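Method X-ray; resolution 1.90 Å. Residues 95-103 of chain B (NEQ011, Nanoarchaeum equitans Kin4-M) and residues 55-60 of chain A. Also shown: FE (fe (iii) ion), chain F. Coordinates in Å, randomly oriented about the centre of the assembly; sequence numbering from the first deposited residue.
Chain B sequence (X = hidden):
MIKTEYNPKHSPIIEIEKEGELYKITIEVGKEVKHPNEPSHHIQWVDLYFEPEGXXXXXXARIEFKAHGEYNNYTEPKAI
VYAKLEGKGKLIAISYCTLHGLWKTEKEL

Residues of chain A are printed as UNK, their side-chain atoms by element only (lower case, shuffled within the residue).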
# COMPACT_ATOMS: atom_id res chain seq x y z
N SER B 95 0.96 6.20 -12.19
CA SER B 95 -0.41 6.14 -11.70
C SER B 95 -1.14 5.00 -12.38
O SER B 95 -0.79 4.58 -13.49
CB SER B 95 -1.16 7.46 -11.96
OG SER B 95 -1.25 7.72 -13.35
N TYR B 96 -2.18 4.48 -11.72
CA TYR B 96 -2.91 3.32 -12.20
C TYR B 96 -4.39 3.64 -12.28
O TYR B 96 -4.98 4.13 -11.30
CB TYR B 96 -2.68 2.11 -11.30
CG TYR B 96 -3.53 0.91 -11.65
CD1 TYR B 96 -3.28 0.17 -12.80
CD2 TYR B 96 -4.58 0.50 -10.83
CE1 TYR B 96 -4.06 -0.93 -13.13
CE2 TYR B 96 -5.36 -0.59 -11.15
CZ TYR B 96 -5.10 -1.31 -12.30
OH TYR B 96 -5.88 -2.40 -12.62
N CYS B 97 -4.98 3.38 -13.44
CA CYS B 97 -6.42 3.46 -13.63
C CYS B 97 -6.96 2.04 -13.76
O CYS B 97 -6.37 1.20 -14.45
CB CYS B 97 -6.77 4.29 -14.87
SG CYS B 97 -8.51 4.21 -15.37
N THR B 98 -8.09 1.78 -13.10
CA THR B 98 -8.62 0.42 -13.03
C THR B 98 -9.09 -0.11 -14.38
O THR B 98 -9.36 -1.31 -14.49
CB THR B 98 -9.77 0.37 -12.02
OG1 THR B 98 -10.77 1.33 -12.38
CG2 THR B 98 -9.26 0.66 -10.62
N LEU B 99 -9.21 0.74 -15.40
CA LEU B 99 -9.59 0.30 -16.73
C LEU B 99 -8.53 0.57 -17.80
O LEU B 99 -8.45 -0.20 -18.76
CB LEU B 99 -10.90 0.97 -17.17
CG LEU B 99 -12.16 0.54 -16.43
CD1 LEU B 99 -13.40 1.16 -17.07
CD2 LEU B 99 -12.28 -0.98 -16.41
N HIS B 100 -7.72 1.62 -17.65
CA HIS B 100 -6.83 2.05 -18.72
C HIS B 100 -5.36 1.93 -18.34
O HIS B 100 -4.50 2.57 -18.95
CB HIS B 100 -7.17 3.48 -19.14
CG HIS B 100 -8.60 3.65 -19.57
ND1 HIS B 100 -9.54 4.27 -18.78
CD2 HIS B 100 -9.24 3.26 -20.69
CE1 HIS B 100 -10.70 4.27 -19.41
NE2 HIS B 100 -10.55 3.66 -20.57
N GLY B 101 -5.04 1.11 -17.34
CA GLY B 101 -3.66 0.71 -17.11
C GLY B 101 -2.82 1.75 -16.38
O GLY B 101 -3.30 2.54 -15.57
N LEU B 102 -1.52 1.71 -16.67
CA LEU B 102 -0.51 2.48 -15.97
C LEU B 102 -0.00 3.63 -16.84
O LEU B 102 0.08 3.51 -18.07
CB LEU B 102 0.66 1.58 -15.55
CG LEU B 102 0.26 0.46 -14.60
CD1 LEU B 102 1.17 -0.75 -14.76
CD2 LEU B 102 0.29 0.96 -13.17
N TRP B 103 0.33 4.74 -16.19
CA TRP B 103 0.78 5.94 -16.88
C TRP B 103 1.98 6.52 -16.14
O TRP B 103 2.01 6.51 -14.91
CB TRP B 103 -0.34 6.99 -16.96
CG TRP B 103 -1.57 6.48 -17.66
CD1 TRP B 103 -2.55 5.70 -17.12
CD2 TRP B 103 -1.96 6.74 -19.01
NE1 TRP B 103 -3.52 5.44 -18.06
CE2 TRP B 103 -3.18 6.07 -19.23
CE3 TRP B 103 -1.39 7.46 -20.06
CZ2 TRP B 103 -3.84 6.11 -20.46
CZ3 TRP B 103 -2.05 7.50 -21.28
CH2 TRP B 103 -3.26 6.82 -21.47
N UNK A 55 -5.45 -6.42 -24.08
CA UNK A 55 -6.09 -5.54 -23.11
C UNK A 55 -5.04 -4.85 -22.25
O UNK A 55 -3.83 -5.09 -22.38
c UNK A 55 -9.27 -7.49 -22.03
c UNK A 55 -8.20 -6.99 -22.99
c UNK A 55 -10.22 -8.46 -22.72
c UNK A 55 -7.08 -6.31 -22.23
n UNK A 55 -9.56 -9.78 -22.96
N UNK A 56 -5.51 -4.00 -21.35
CA UNK A 56 -4.66 -3.29 -20.42
C UNK A 56 -4.27 -4.18 -19.25
O UNK A 56 -5.02 -5.10 -18.89
o UNK A 56 -4.60 0.32 -22.61
c UNK A 56 -5.36 -2.03 -19.91
o UNK A 56 -3.44 -0.34 -20.87
c UNK A 56 -5.71 -1.03 -20.99
c UNK A 56 -4.50 -0.30 -21.53
N UNK A 57 -3.11 -3.95 -18.64
CA UNK A 57 -2.74 -4.71 -17.45
C UNK A 57 -3.66 -4.39 -16.28
O UNK A 57 -3.93 -3.22 -15.99
c UNK A 57 -2.05 -3.00 -19.04
c UNK A 57 -1.18 -2.93 -17.82
c UNK A 57 -1.29 -4.26 -17.17
N UNK A 58 -4.16 -5.43 -15.63
CA UNK A 58 -5.02 -5.28 -14.46
C UNK A 58 -4.23 -5.58 -13.20
O UNK A 58 -3.60 -6.63 -13.09
o UNK A 58 -7.07 -5.82 -15.65
c UNK A 58 -7.03 -6.19 -13.26
c UNK A 58 -6.23 -6.22 -14.56
N UNK A 59 -4.25 -4.63 -12.26
CA UNK A 59 -3.56 -4.83 -10.99
C UNK A 59 -4.29 -5.89 -10.18
O UNK A 59 -5.48 -5.73 -9.88
c UNK A 59 -1.54 -4.44 -8.76
n UNK A 59 -0.71 -3.86 -7.83
n UNK A 59 -2.04 -2.32 -8.53
c UNK A 59 -1.04 -2.58 -7.71
c UNK A 59 -3.48 -3.52 -10.22
c UNK A 59 -2.38 -3.47 -9.21
N UNK A 60 -3.59 -6.97 -9.84
CA UNK A 60 -4.19 -8.08 -9.12
C UNK A 60 -3.92 -7.99 -7.62
O UNK A 60 -4.84 -8.12 -6.81
c UNK A 60 -4.09 -9.59 -11.16
c UNK A 60 -3.69 -9.43 -9.69
c UNK A 60 -5.59 -9.56 -11.40
c UNK A 60 -4.24 -10.58 -8.87
FE FE F . -9.41 5.63 -17.06
O HOH W 1 -6.24 -1.00 -15.78
O HOH W 2 -7.66 -3.31 -15.39
O HOH W 3 -7.15 -3.75 -10.54

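Position 55 carries five side-chain atoms, four carbons in an unbranched row that ends in a nitrogen. The chain leads away from chain B and makes no contact with this stretch of it. A linear amine of this length is lysine, Lys A55.

At position 56 there are three carbons in a row, the third bearing two oxygens, a carboxylate. The bond from CA to CB points toward chain B, and the side chain lies against the turn formed by Leu B99, His B100 and Gly B101. Two oxygens and no nitrogen exclude an amide, and two carbons before the carboxylate carbon exclude aspartate, so the residue is glutamate, Glu A56. Its CG lies 3.6 Å from Leu B99 O, and its OE1 is 3.9 Å from Gly B101 CA. The room here depends on the glycine: a CB placed ideally on Gly B101 would fall 2.6 Å from Glu A56 OE1, a clash, and the positive phi of 79° itself favours glycine.

Position 57 has three carbons that close a ring onto the backbone nitrogen, a feature unique to proline, Pro A57. The ring meets Leu B102 in a loose apolar contact, with Pro A57 CG 4.4 Å from Leu B102 CD1. Lacking an amide hydrogen, this residue can offer its backbone only as an acceptor; Pro A57 O lies at the edge of the Tyr B96 ring, 3.7 Å from Tyr B96 CE1.

The side chain at position 58 is a single carbon carrying one oxygen and one carbon. This beta-branched hydroxyl identifies threonine, Thr A58. Although its CB points away from chain B, Thr A58 CG2 still approaches Tyr B96 OH to 4.0 Å, and a water links Thr A58 OG1 to Thr B98 O.

Position 59 shows one carbon followed by a five-membered ring of three carbons and two nitrogens, an imidazole, hence His A59. Its CB sits over a face of the Tyr B96 ring, 3.8 Å from the ring centroid, while the imidazole turns its edge toward that face with the planes at 84°. Both ring nitrogens are hydrogen-bonded elsewhere in the structure.

Four carbons at position 60, forked at the first and with one arm two carbons long, define isoleucine, Ile A60, which points away and makes no contact with this stretch of chain B.

The contact centres on Tyr B96, whose hydroxyl accepts a nearly straight hydrogen bond from His A59 N (2.8 Å to Tyr B96 OH, 170°) while its ring packs against His A59. Water extends this polar seam: one molecule donates to both Pro A57 O and Cys B97 O and accepts from Gly B101 N, and another, accepting from Tyr B96 OH, donates to His A59 O. Behind the turn, Cys B97 SG and His B100 ND1 bind the iron, FE, at 2.4 and 2.2 Å, so the segment that receives Glu A56 is also anchored by metal.

Chain A (55-60) KEPTHI
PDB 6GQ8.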